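Long-range contacts in Pbp related beta-lactamase (Pyrococcus abyssi, PDB 2QMI), which is an archaeal peptidase related to penicillin-binding proteins and beta-lactamases that assembles into a self-compartmentalizing octamer: residues A15-P20 with G331-Y336; T53-G58 with A324-S329; S109-L114 with E147-A152; R359-K364 with L408-I413. All blocks are in the same frame, centred on the assembly; numbering follows the deposited sequence.

Contact 1. Residues A15-P20 with G331-Y336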
loop_
_atom_site.group_PDB
_atom_site.type_symbol
_atom_site.label_atom_id
_atom_site.label_comp_id
_atom_site.label_asym_id
_atom_site.label_seq_id
_atom_site.Cartn_x
_atom_site.Cartn_y
_atom_site.Cartn_z
ATOM N N ALA A 15 -5.042 -33.375 6.830
ATOM C CA ALA A 15 -3.969 -32.676 6.135
ATOM C C ALA A 15 -4.574 -31.678 5.140
ATOM O O ALA A 15 -4.278 -30.486 5.166
ATOM C CB ALA A 15 -3.090 -33.673 5.400
ATOM N N GLU A 16 -5.442 -32.182 4.274
ATOM C CA GLU A 16 -6.089 -31.366 3.255
ATOM C C GLU A 16 -6.902 -30.181 3.767
ATOM O O GLU A 16 -6.808 -29.081 3.226
ATOM C CB GLU A 16 -6.991 -32.248 2.384
ATOM C CG GLU A 16 -8.117 -31.483 1.702
ATOM C CD GLU A 16 -9.131 -32.400 1.045
ATOM O OE1 GLU A 16 -8.733 -33.130 0.111
ATOM O OE2 GLU A 16 -10.320 -32.390 1.460
ATOM N N ARG A 17 -7.706 -30.398 4.800
ATOM C CA ARG A 17 -8.556 -29.329 5.322
ATOM C C ARG A 17 -7.940 -28.625 6.528
ATOM O O ARG A 17 -8.598 -27.818 7.200
ATOM C CB ARG A 17 -9.939 -29.911 5.674
ATOM C CG ARG A 17 -10.620 -30.661 4.514
ATOM C CD ARG A 17 -11.135 -29.703 3.425
ATOM N NE ARG A 17 -12.363 -29.025 3.843
ATOM C CZ ARG A 17 -13.589 -29.477 3.591
ATOM N NH1 ARG A 17 -14.650 -28.801 4.024
ATOM N NH2 ARG A 17 -13.756 -30.587 2.871
ATOM N N LYS A 18 -6.671 -28.931 6.786
ATOM C CA LYS A 18 -5.923 -28.368 7.904
ATOM C C LYS A 18 -6.638 -28.466 9.252
ATOM O O LYS A 18 -6.918 -27.449 9.894
ATOM C CB LYS A 18 -5.551 -26.907 7.628
ATOM C CG LYS A 18 -4.455 -26.395 8.566
ATOM C CD LYS A 18 -3.671 -25.219 7.985
ATOM C CE LYS A 18 -2.407 -24.968 8.809
ATOM N NZ LYS A 18 -1.570 -23.844 8.308
ATOM N N VAL A 19 -6.930 -29.692 9.681
ATOM C CA VAL A 19 -7.592 -29.913 10.966
ATOM C C VAL A 19 -6.516 -30.289 11.991
ATOM O O VAL A 19 -5.687 -31.157 11.733
ATOM C CB VAL A 19 -8.644 -31.052 10.884
ATOM C CG1 VAL A 19 -9.389 -31.168 12.207
ATOM C CG2 VAL A 19 -9.624 -30.787 9.738
ATOM N N PRO A 20 -6.518 -29.635 13.164
ATOM C CA PRO A 20 -5.542 -29.887 14.234
ATOM C C PRO A 20 -5.576 -31.305 14.829
ATOM O O PRO A 20 -4.572 -32.013 14.816
ATOM C CB PRO A 20 -5.889 -28.827 15.284
ATOM C CG PRO A 20 -6.612 -27.750 14.489
ATOM C CD PRO A 20 -7.458 -28.574 13.557
ATOM N N GLY A 331 -12.775 -27.685 10.297
ATOM C CA GLY A 331 -12.103 -27.897 9.026
ATOM C C GLY A 331 -12.752 -28.950 8.142
ATOM O O GLY A 331 -12.786 -28.805 6.918
ATOM N N TYR A 332 -13.238 -30.026 8.757
ATOM C CA TYR A 332 -13.903 -31.094 8.020
ATOM C C TYR A 332 -15.083 -31.618 8.846
ATOM O O TYR A 332 -14.929 -31.948 10.021
ATOM C CB TYR A 332 -12.924 -32.227 7.725
ATOM C CG TYR A 332 -13.455 -33.206 6.714
ATOM C CD1 TYR A 332 -13.660 -32.824 5.386
ATOM C CD2 TYR A 332 -13.797 -34.499 7.087
ATOM C CE1 TYR A 332 -14.201 -33.714 4.456
ATOM C CE2 TYR A 332 -14.337 -35.395 6.171
ATOM C CZ TYR A 332 -14.541 -35.002 4.860
ATOM O OH TYR A 332 -15.104 -35.891 3.964
ATOM N N PRO A 333 -16.274 -31.715 8.233
ATOM C CA PRO A 333 -17.485 -32.192 8.915
ATOM C C PRO A 333 -17.353 -33.539 9.622
ATOM O O PRO A 333 -17.152 -34.569 8.983
ATOM C CB PRO A 333 -18.523 -32.241 7.793
ATOM C CG PRO A 333 -18.012 -31.234 6.793
ATOM C CD PRO A 333 -16.537 -31.500 6.801
ATOM N N PRO A 334 -17.469 -33.545 10.957
ATOM C CA PRO A 334 -17.364 -34.791 11.726
ATOM C C PRO A 334 -18.386 -35.826 11.249
ATOM O O PRO A 334 -18.115 -37.029 11.256
ATOM C CB PRO A 334 -17.634 -34.335 13.159
ATOM C CG PRO A 334 -17.112 -32.928 13.165
ATOM C CD PRO A 334 -17.632 -32.388 11.854
ATOM N N SER A 335 -19.562 -35.354 10.838
ATOM C CA SER A 335 -20.611 -36.248 10.368
ATOM C C SER A 335 -20.120 -37.090 9.191
ATOM O O SER A 335 -20.412 -38.281 9.110
ATOM C CB SER A 335 -21.850 -35.452 9.954
ATOM O OG SER A 335 -21.596 -34.692 8.789
ATOM N N TYR A 336 -19.365 -36.466 8.290
ATOM C CA TYR A 336 -18.814 -37.155 7.124
ATOM C C TYR A 336 -17.899 -38.291 7.566
ATOM O O TYR A 336 -17.953 -39.400 7.023
ATOM C CB TYR A 336 -18.051 -36.163 6.241
ATOM C CG TYR A 336 -18.945 -35.174 5.515
ATOM C CD1 TYR A 336 -20.313 -35.130 5.765
ATOM C CD2 TYR A 336 -18.418 -34.284 4.580
ATOM C CE1 TYR A 336 -21.135 -34.231 5.105
ATOM C CE2 TYR A 336 -19.235 -33.374 3.909
ATOM C CZ TYR A 336 -20.590 -33.357 4.179
ATOM O OH TYR A 336 -21.410 -32.484 3.516
HETATM O O HOH W 1 -10.737 -26.397 6.101
#
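The Schellman turn that ends helix 3-16 brings Arg17 and Val19 against Gly331 and Tyr332, just ahead of helix 334-345. Lys18, with positive phi, is its C-prime residue: Lys18 N bonds Ala15 O, and Val19 N bonds Met14 O. Arg17 folds back over the opposing backbone through bends at CD and NE (chi3 -76°), which puts NE 3.1 Å from Gly331 O. Its guanidinium then presents a face to the edge of the Tyr332 ring. Arg17 NH2 lies 3.4 Å from Tyr332 CD1 near the ring plane, and the two planes stand 89° apart. A water joins the two segments, donating to Arg17 O at 2.8 Å and to Gly331 O at 3.3 Å. With no side chain at Gly331, Val19 can bring CG2 to 3.9 Å from Gly331 CA; the same methyl reaches Tyr332 CB at 4.1 Å. Val19 O also accepts a hydrogen bond from Trp130 NE1 of a neighbouring subunit, so the turn takes part in the assembly. Pro333 is the N-cap of helix 334-345. The pairing of the first helix with the last helix of the beta-lactamase-like part on one face of the antiparallel sheet is typical of the serine beta-lactamase and penicillin-binding-protein fold.

Contact 2. Residues T53-G58 with A324-S329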
loop_
_atom_site.group_PDB
_atom_site.type_symbol
_atom_site.label_atom_id
_atom_site.label_comp_id
_atom_site.label_asym_id
_atom_site.label_seq_id
_atom_site.Cartn_x
_atom_site.Cartn_y
_atom_site.Cartn_z
ATOM N N THR A 53 -9.295 -37.268 25.268
ATOM C CA THR A 53 -9.367 -35.808 25.116
ATOM C C THR A 53 -10.790 -35.243 25.068
ATOM O O THR A 53 -11.687 -35.792 24.428
ATOM C CB THR A 53 -8.554 -35.319 23.874
ATOM O OG1 THR A 53 -8.730 -33.902 23.700
ATOM C CG2 THR A 53 -9.004 -36.018 22.634
ATOM N N ILE A 54 -10.979 -34.134 25.770
ATOM C CA ILE A 54 -12.271 -33.479 25.858
ATOM C C ILE A 54 -12.437 -32.305 24.887
ATOM O O ILE A 54 -11.562 -31.449 24.774
ATOM C CB ILE A 54 -12.510 -33.016 27.316
ATOM C CG1 ILE A 54 -12.914 -34.232 28.157
ATOM C CG2 ILE A 54 -13.556 -31.920 27.374
ATOM C CD1 ILE A 54 -13.017 -33.962 29.634
ATOM N N TYR A 55 -13.576 -32.293 24.190
ATOM C CA TYR A 55 -13.916 -31.245 23.229
ATOM C C TYR A 55 -15.315 -30.742 23.547
ATOM O O TYR A 55 -16.046 -31.359 24.320
ATOM C CB TYR A 55 -13.980 -31.785 21.796
ATOM C CG TYR A 55 -12.780 -32.534 21.277
ATOM C CD1 TYR A 55 -11.988 -31.996 20.262
ATOM C CD2 TYR A 55 -12.494 -33.822 21.726
ATOM C CE1 TYR A 55 -10.942 -32.729 19.699
ATOM C CE2 TYR A 55 -11.456 -34.564 21.175
ATOM C CZ TYR A 55 -10.681 -34.018 20.163
ATOM O OH TYR A 55 -9.650 -34.755 19.624
ATOM N N GLY A 56 -15.691 -29.626 22.931
ATOM C CA GLY A 56 -17.036 -29.116 23.120
ATOM C C GLY A 56 -17.867 -29.932 22.142
ATOM O O GLY A 56 -17.360 -30.306 21.081
ATOM N N ILE A 57 -19.125 -30.221 22.460
ATOM C CA ILE A 57 -19.922 -31.027 21.542
ATOM C C ILE A 57 -21.046 -30.266 20.858
ATOM O O ILE A 57 -21.706 -30.799 19.968
ATOM C CB ILE A 57 -20.510 -32.277 22.253
ATOM C CG1 ILE A 57 -21.609 -31.871 23.237
ATOM C CG2 ILE A 57 -19.403 -33.013 22.990
ATOM C CD1 ILE A 57 -22.360 -33.057 23.821
ATOM N N GLY A 58 -21.258 -29.020 21.271
ATOM C CA GLY A 58 -22.306 -28.214 20.673
ATOM C C GLY A 58 -23.708 -28.792 20.752
ATOM O O GLY A 58 -24.100 -29.372 21.758
ATOM N N ALA A 324 -19.074 -41.920 17.351
ATOM C CA ALA A 324 -18.914 -40.605 17.940
ATOM C C ALA A 324 -17.606 -40.031 17.413
ATOM O O ALA A 324 -16.567 -40.696 17.464
ATOM C CB ALA A 324 -18.872 -40.705 19.457
ATOM N N VAL A 325 -17.674 -38.807 16.892
ATOM C CA VAL A 325 -16.511 -38.102 16.357
ATOM C C VAL A 325 -16.454 -36.663 16.893
ATOM O O VAL A 325 -17.428 -35.908 16.791
ATOM C CB VAL A 325 -16.552 -38.038 14.813
ATOM C CG1 VAL A 325 -15.323 -37.296 14.278
ATOM C CG2 VAL A 325 -16.621 -39.437 14.234
ATOM N N LEU A 326 -15.315 -36.292 17.472
ATOM C CA LEU A 326 -15.134 -34.944 17.996
ATOM C C LEU A 326 -13.970 -34.284 17.260
ATOM O O LEU A 326 -13.000 -34.949 16.905
ATOM C CB LEU A 326 -14.877 -34.983 19.507
ATOM C CG LEU A 326 -16.092 -35.421 20.331
ATOM C CD1 LEU A 326 -15.777 -35.362 21.815
ATOM C CD2 LEU A 326 -17.272 -34.518 19.998
ATOM N N GLU A 327 -14.068 -32.979 17.038
ATOM C CA GLU A 327 -13.037 -32.261 16.308
ATOM C C GLU A 327 -12.645 -30.899 16.886
ATOM O O GLU A 327 -13.487 -30.129 17.345
ATOM C CB GLU A 327 -13.475 -32.090 14.850
ATOM C CG GLU A 327 -12.386 -31.580 13.921
ATOM C CD GLU A 327 -12.874 -31.439 12.492
ATOM O OE1 GLU A 327 -13.521 -32.393 11.994
ATOM O OE2 GLU A 327 -12.605 -30.380 11.871
ATOM N N ASN A 328 -11.344 -30.630 16.808
ATOM C CA ASN A 328 -10.675 -29.424 17.289
ATOM C C ASN A 328 -10.874 -28.165 16.443
ATOM O O ASN A 328 -10.120 -27.207 16.583
ATOM C CB ASN A 328 -9.173 -29.707 17.373
ATOM C CG ASN A 328 -8.601 -29.348 18.704
ATOM O OD1 ASN A 328 -9.349 -29.059 19.633
ATOM N ND2 ASN A 328 -7.278 -29.374 18.826
ATOM N N SER A 329 -11.868 -28.179 15.561
ATOM C CA SER A 329 -12.155 -27.043 14.683
ATOM C C SER A 329 -13.321 -27.425 13.778
ATOM O O SER A 329 -14.052 -28.372 14.077
ATOM C CB SER A 329 -10.923 -26.695 13.831
ATOM O OG SER A 329 -10.512 -27.804 13.042
#
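Tyr55, the first residue of segment 53-58 to touch 324-329, lays one ring face over Leu326. Leu326 CB sits 3.8 Å from the centroid of the Tyr55 ring and 25° off its normal, a CH-pi contact offset toward the rim, with Tyr55 CD2 closest to that carbon at 3.5 Å. Leu326 CD1 follows the same side of the ring, 3.6 Å from Tyr55 CD2. The CD1-CE1 side of the ring runs beside the backbone where the strand gives way to loop: Tyr55 CD1 is 3.6 Å from Glu327 C, and Tyr55 CE1 is 3.6 Å from Asn328 N. The phenol is fixed from beyond the contact, its OH hydrogen-bonded to Ser49 OG and Ser23 OG, while Asn328 ND2 turns to Arg41 O. Gly56 adds its carbonyl, with Gly56 O 4.3 Å from Leu326 CD2. At Ile57, CG1 takes the crowded position between the backbone N and carbonyl carbon (chi1 71°), and the contact is left to CG2, 4.0 Å from Leu326 CD2. The leucine thus divides its two methyls between the tyrosine and the isoleucine. Gly58 then leads into Ser59, probably the nucleophile of an SxxK motif. Strand 55-56 pairs antiparallel with 238-239, not with the main sheet. Strand 321-327 runs in that sheet between 21-28 and 310-316; Leu326 also meets Val241 and Leu244 of helix 241-252, whereas Val325 and Glu327 face helix 334-345.

Contact 3. Residues S109-L114 with E147-A152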
loop_
_atom_site.group_PDB
_atom_site.type_symbol
_atom_site.label_atom_id
_atom_site.label_comp_id
_atom_site.label_asym_id
_atom_site.label_seq_id
_atom_site.Cartn_x
_atom_site.Cartn_y
_atom_site.Cartn_z
ATOM N N SER A 109 -42.145 -24.284 16.363
ATOM C CA SER A 109 -42.910 -23.202 16.978
ATOM C C SER A 109 -43.486 -22.234 15.943
ATOM O O SER A 109 -44.491 -21.560 16.195
ATOM C CB SER A 109 -42.040 -22.420 17.966
ATOM O OG SER A 109 -40.990 -21.739 17.308
ATOM N N GLY A 110 -42.845 -22.171 14.779
ATOM C CA GLY A 110 -43.299 -21.280 13.726
ATOM C C GLY A 110 -42.470 -20.012 13.707
ATOM O O GLY A 110 -42.636 -19.153 12.845
ATOM N N ILE A 111 -41.566 -19.905 14.672
ATOM C CA ILE A 111 -40.691 -18.752 14.795
ATOM C C ILE A 111 -39.335 -19.056 14.173
ATOM O O ILE A 111 -38.616 -19.948 14.625
ATOM C CB ILE A 111 -40.486 -18.383 16.275
ATOM C CG1 ILE A 111 -41.842 -18.162 16.940
ATOM C CG2 ILE A 111 -39.639 -17.124 16.391
ATOM C CD1 ILE A 111 -41.772 -17.987 18.444
ATOM N N PRO A 112 -38.968 -18.325 13.113
ATOM C CA PRO A 112 -37.667 -18.597 12.501
ATOM C C PRO A 112 -36.539 -18.224 13.460
ATOM O O PRO A 112 -36.743 -17.489 14.434
ATOM C CB PRO A 112 -37.694 -17.750 11.236
ATOM C CG PRO A 112 -38.557 -16.592 11.629
ATOM C CD PRO A 112 -39.670 -17.231 12.421
ATOM N N SER A 113 -35.352 -18.742 13.178
ATOM C CA SER A 113 -34.197 -18.516 14.016
ATOM C C SER A 113 -33.843 -17.071 14.302
ATOM O O SER A 113 -34.001 -16.184 13.464
ATOM C CB SER A 113 -32.979 -19.207 13.408
ATOM O OG SER A 113 -31.780 -18.773 14.027
ATOM N N LEU A 114 -33.374 -16.845 15.517
ATOM C CA LEU A 114 -32.907 -15.535 15.907
ATOM C C LEU A 114 -31.415 -15.805 15.682
ATOM O O LEU A 114 -30.956 -16.921 15.895
ATOM C CB LEU A 114 -33.201 -15.271 17.395
ATOM C CG LEU A 114 -34.582 -15.652 17.966
ATOM C CD1 LEU A 114 -34.635 -15.274 19.451
ATOM C CD2 LEU A 114 -35.701 -14.957 17.198
ATOM N N GLU A 147 -42.171 -13.769 19.751
ATOM C CA GLU A 147 -43.483 -14.120 19.227
ATOM C C GLU A 147 -43.783 -13.298 17.970
ATOM O O GLU A 147 -44.360 -13.810 17.015
ATOM C CB GLU A 147 -44.569 -13.883 20.279
ATOM C CG GLU A 147 -45.968 -14.100 19.742
ATOM C CD GLU A 147 -47.051 -13.694 20.724
ATOM O OE1 GLU A 147 -47.303 -14.449 21.696
ATOM O OE2 GLU A 147 -47.644 -12.613 20.516
ATOM N N LYS A 148 -43.384 -12.027 17.975
ATOM C CA LYS A 148 -43.611 -11.134 16.838
ATOM C C LYS A 148 -42.784 -11.531 15.618
ATOM O O LYS A 148 -42.963 -10.983 14.526
ATOM C CB LYS A 148 -43.242 -9.690 17.194
ATOM C CG LYS A 148 -44.010 -9.072 18.333
ATOM C CD LYS A 148 -43.723 -7.571 18.393
ATOM C CE LYS A 148 -44.382 -6.907 19.588
ATOM N NZ LYS A 148 -43.689 -7.248 20.865
ATOM N N TRP A 149 -41.875 -12.476 15.813
ATOM C CA TRP A 149 -40.988 -12.938 14.756
ATOM C C TRP A 149 -41.581 -14.104 13.953
ATOM O O TRP A 149 -41.183 -14.344 12.812
ATOM C CB TRP A 149 -39.660 -13.351 15.389
ATOM C CG TRP A 149 -38.514 -13.504 14.441
ATOM C CD1 TRP A 149 -37.786 -14.634 14.220
ATOM C CD2 TRP A 149 -37.902 -12.471 13.655
ATOM N NE1 TRP A 149 -36.753 -14.372 13.354
ATOM C CE2 TRP A 149 -36.803 -13.051 12.990
ATOM C CE3 TRP A 149 -38.175 -11.109 13.452
ATOM C CZ2 TRP A 149 -35.973 -12.318 12.131
ATOM C CZ3 TRP A 149 -37.349 -10.381 12.599
ATOM C CH2 TRP A 149 -36.261 -10.989 11.950
ATOM N N ALA A 150 -42.536 -14.814 14.556
ATOM C CA ALA A 150 -43.187 -15.966 13.930
ATOM C C ALA A 150 -43.676 -15.678 12.510
ATOM O O ALA A 150 -44.038 -14.547 12.184
ATOM C CB ALA A 150 -44.348 -16.432 14.794
ATOM N N VAL A 151 -43.683 -16.711 11.671
ATOM C CA VAL A 151 -44.125 -16.580 10.287
ATOM C C VAL A 151 -45.188 -17.622 9.943
ATOM O O VAL A 151 -45.912 -17.474 8.961
ATOM C CB VAL A 151 -42.948 -16.727 9.317
ATOM C CG1 VAL A 151 -41.947 -15.614 9.558
ATOM C CG2 VAL A 151 -42.286 -18.090 9.506
ATOM N N ALA A 152 -45.280 -18.673 10.755
ATOM C CA ALA A 152 -46.278 -19.719 10.540
ATOM C C ALA A 152 -46.846 -20.147 11.894
ATOM O O ALA A 152 -46.283 -19.815 12.937
ATOM C CB ALA A 152 -45.644 -20.922 9.825
#
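Gly110 O receives Val151 N in a nearly straight hydrogen bond (2.9 Å, 171°) and Ala152 N in a weak one of 3.4 Å, while Gly110 CA makes a CA-H...O contact with Ala152 O at 3.4 Å. Gly110 has positive phi, and a CB there would run into Ala152 O, so the backbones can come this close only at a glycine. An ST turn, from Ile111 N to Ser109 OG, shapes the same bend. Farther along, Trp149 turns the pyrrole edge of its indole into segment 109-114, CG anti to the backbone N (chi1 -164°). Trp149 NE1 donates to Ser113 O over 3.3 Å, from well above the carbonyl plane. Trp149 CD1 is hemmed in by Pro112 O at 3.0 Å, Pro112 CG at 3.3 Å and Leu114 CD2 at 3.6 Å. Ile111 spreads its branches, CG2 toward the indole edge and CG1 to 3.7 Å from Ala150 CB. A neighbouring subunit completes the setting: its Arg443 makes a cation-pi contact with Trp149 and hydrogen-bonds Trp149 O. Two loops therefore meet at a subunit interface of the octamer, one joining helices 101-105 and 116-124, the other running from helix 136-142 toward helix 162-176.

Contact 4. Residues R359-K364 with L408-I413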
loop_
_atom_site.group_PDB
_atom_site.type_symbol
_atom_site.label_atom_id
_atom_site.label_comp_id
_atom_site.label_asym_id
_atom_site.label_seq_id
_atom_site.Cartn_x
_atom_site.Cartn_y
_atom_site.Cartn_z
ATOM N N ARG A 359 -18.334 -36.823 -4.886
ATOM C CA ARG A 359 -18.566 -35.522 -5.497
ATOM C C ARG A 359 -17.373 -34.594 -5.253
ATOM O O ARG A 359 -16.963 -33.856 -6.147
ATOM C CB ARG A 359 -19.858 -34.914 -4.938
ATOM C CG ARG A 359 -20.163 -33.488 -5.393
ATOM C CD ARG A 359 -21.665 -33.187 -5.270
ATOM N NE ARG A 359 -22.187 -33.419 -3.922
ATOM C CZ ARG A 359 -22.013 -32.592 -2.896
ATOM N NH1 ARG A 359 -21.327 -31.467 -3.064
ATOM N NH2 ARG A 359 -22.528 -32.883 -1.703
ATOM N N GLU A 360 -16.801 -34.642 -4.052
ATOM C CA GLU A 360 -15.657 -33.791 -3.735
ATOM C C GLU A 360 -14.426 -34.192 -4.538
ATOM O O GLU A 360 -13.664 -33.336 -4.992
ATOM C CB GLU A 360 -15.304 -33.868 -2.253
ATOM C CG GLU A 360 -14.248 -32.845 -1.836
ATOM C CD GLU A 360 -13.325 -33.362 -0.747
ATOM O OE1 GLU A 360 -12.544 -34.298 -1.049
ATOM O OE2 GLU A 360 -13.381 -32.839 0.401
ATOM N N ARG A 361 -14.225 -35.502 -4.684
ATOM C CA ARG A 361 -13.080 -36.021 -5.421
ATOM C C ARG A 361 -13.200 -35.729 -6.912
ATOM O O ARG A 361 -12.236 -35.301 -7.537
ATOM C CB ARG A 361 -12.938 -37.535 -5.205
ATOM C CG ARG A 361 -11.796 -38.161 -6.003
ATOM C CD ARG A 361 -11.595 -39.638 -5.652
ATOM N NE ARG A 361 -12.864 -40.368 -5.631
ATOM C CZ ARG A 361 -13.566 -40.697 -6.711
ATOM N NH1 ARG A 361 -13.124 -40.374 -7.916
ATOM N NH2 ARG A 361 -14.726 -41.330 -6.583
ATOM N N ILE A 362 -14.383 -35.958 -7.475
ATOM C CA ILE A 362 -14.608 -35.707 -8.900
ATOM C C ILE A 362 -14.488 -34.218 -9.238
ATOM O O ILE A 362 -13.877 -33.856 -10.238
ATOM C CB ILE A 362 -16.002 -36.219 -9.355
ATOM C CG1 ILE A 362 -16.138 -37.720 -9.057
ATOM C CG2 ILE A 362 -16.192 -35.968 -10.844
ATOM C CD1 ILE A 362 -14.956 -38.545 -9.524
ATOM N N LEU A 363 -15.067 -33.358 -8.404
ATOM C CA LEU A 363 -15.002 -31.917 -8.632
ATOM C C LEU A 363 -13.577 -31.375 -8.555
ATOM O O LEU A 363 -13.237 -30.421 -9.263
ATOM C CB LEU A 363 -15.869 -31.178 -7.620
ATOM C CG LEU A 363 -17.378 -31.362 -7.785
ATOM C CD1 LEU A 363 -18.099 -30.816 -6.549
ATOM C CD2 LEU A 363 -17.848 -30.654 -9.062
ATOM N N LYS A 364 -12.748 -31.962 -7.692
ATOM C CA LYS A 364 -11.367 -31.498 -7.563
ATOM C C LYS A 364 -10.633 -31.600 -8.890
ATOM O O LYS A 364 -9.708 -30.837 -9.152
ATOM C CB LYS A 364 -10.588 -32.310 -6.523
ATOM C CG LYS A 364 -10.756 -31.868 -5.076
ATOM C CD LYS A 364 -9.484 -32.201 -4.266
ATOM C CE LYS A 364 -9.655 -31.984 -2.762
ATOM N NZ LYS A 364 -10.437 -33.078 -2.114
ATOM N N LEU A 408 -23.088 -35.697 -12.305
ATOM C CA LEU A 408 -21.717 -36.039 -11.928
ATOM C C LEU A 408 -21.375 -37.501 -12.143
ATOM O O LEU A 408 -22.091 -38.397 -11.703
ATOM C CB LEU A 408 -21.440 -35.708 -10.466
ATOM C CG LEU A 408 -21.187 -34.252 -10.101
ATOM C CD1 LEU A 408 -22.491 -33.482 -10.173
ATOM C CD2 LEU A 408 -20.606 -34.184 -8.704
ATOM N N GLU A 409 -20.259 -37.727 -12.815
ATOM C CA GLU A 409 -19.769 -39.063 -13.091
ATOM C C GLU A 409 -18.258 -38.926 -13.040
ATOM O O GLU A 409 -17.740 -37.809 -13.046
ATOM C CB GLU A 409 -20.250 -39.532 -14.473
ATOM C CG GLU A 409 -21.784 -39.612 -14.564
ATOM C CD GLU A 409 -22.303 -40.039 -15.933
ATOM O OE1 GLU A 409 -21.917 -39.414 -16.945
ATOM O OE2 GLU A 409 -23.115 -40.996 -15.997
ATOM N N GLU A 410 -17.563 -40.056 -12.972
ATOM C CA GLU A 410 -16.102 -40.088 -12.895
ATOM C C GLU A 410 -15.355 -39.362 -14.005
ATOM O O GLU A 410 -14.307 -38.766 -13.773
ATOM C CB GLU A 410 -15.616 -41.546 -12.884
ATOM C CG GLU A 410 -15.819 -42.283 -11.577
ATOM C CD GLU A 410 -14.948 -41.742 -10.466
ATOM O OE1 GLU A 410 -13.738 -41.514 -10.716
ATOM O OE2 GLU A 410 -15.463 -41.556 -9.337
ATOM N N ASP A 411 -15.888 -39.436 -15.217
ATOM C CA ASP A 411 -15.253 -38.843 -16.393
ATOM C C ASP A 411 -16.080 -37.729 -17.006
ATOM O O ASP A 411 -15.697 -37.175 -18.043
ATOM C CB ASP A 411 -15.092 -39.930 -17.443
ATOM C CG ASP A 411 -16.416 -40.609 -17.746
ATOM O OD1 ASP A 411 -17.074 -41.039 -16.773
ATOM O OD2 ASP A 411 -16.817 -40.701 -18.931
ATOM N N PHE A 412 -17.206 -37.400 -16.381
ATOM C CA PHE A 412 -18.092 -36.387 -16.943
ATOM C C PHE A 412 -18.884 -35.600 -15.903
ATOM O O PHE A 412 -19.514 -36.186 -15.019
ATOM C CB PHE A 412 -19.067 -37.089 -17.896
ATOM C CG PHE A 412 -19.997 -36.164 -18.619
ATOM C CD1 PHE A 412 -19.507 -35.245 -19.546
ATOM C CD2 PHE A 412 -21.365 -36.220 -18.387
ATOM C CE1 PHE A 412 -20.375 -34.392 -20.237
ATOM C CE2 PHE A 412 -22.243 -35.374 -19.070
ATOM C CZ PHE A 412 -21.747 -34.457 -19.998
ATOM N N ILE A 413 -18.856 -34.275 -16.021
ATOM C CA ILE A 413 -19.604 -33.398 -15.128
ATOM C C ILE A 413 -20.377 -32.391 -15.982
ATOM O O ILE A 413 -19.780 -31.642 -16.751
ATOM C CB ILE A 413 -18.680 -32.605 -14.168
ATOM C CG1 ILE A 413 -17.911 -33.571 -13.263
ATOM C CG2 ILE A 413 -19.511 -31.636 -13.317
ATOM C CD1 ILE A 413 -16.872 -32.894 -12.406
#
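Glu410 OE2 is gripped by both terminal nitrogens of Arg361, with NH2 at 2.9 Å and NH1 at 3.0 Å. Both donors come in on the syn lone pair, the oxygen lies in the guanidinium plane, and the carboxylate is 23° from coplanar with it. A weak third bond runs from Arg361 NH1 to Glu410 OE1. Beside this salt bridge at the surface, Ile362 crosses the glutamate at about a right angle, its CD1 3.1 Å from Glu410 OE2. Its other branch, CG2, is anti to the backbone N and lies 3.3 Å from Glu409 O and 3.5 Å from Ile413 CD1. Leu363 CD2 meets Ile413 CD1 at 4.1 Å. At the segment start the aliphatic part of Arg359 lies against one methyl of Leu408, with Arg359 CG 3.4 Å from Leu408 CD2, while its guanidinium leaves for a salt bridge to Asp386. Glu410 and Asp411 are the middle residues of a beta turn; Glu409 N bonds Phe412 O at 2.8 Å, and the return bond from Phe412 N is weak. This turn links strands 400-408 and 412-419 of the eight-stranded antiparallel barrel in the octamerisation domain, and helix 355-364 packs against it, with strand 422-431 next in the barrel.

Overall arrangement
Contacts 1, 2 and 3 belong to the beta-lactamase-like part of the chain, contact 4 to the octamerisation part. Contact 2 is buried and apolar, between the central sheet and the approach to the probable SxxK serine. It touches contact 1 through Glu327 OE2 and Tyr332 N, and strand 321-327 leads on to helix 334-345. Contact 1, partly buried, mixes water, guanidinium and glycine backbone. It meets contact 4 by a salt bridge between Glu16 and Lys364, joining the two parts. Contact 4 pairs a surface salt bridge with an aliphatic underside. Contact 3 lies apart, its nearest atoms about 15 Å from those of contact 2, and relies on loop backbone bonds and a buried tryptophan.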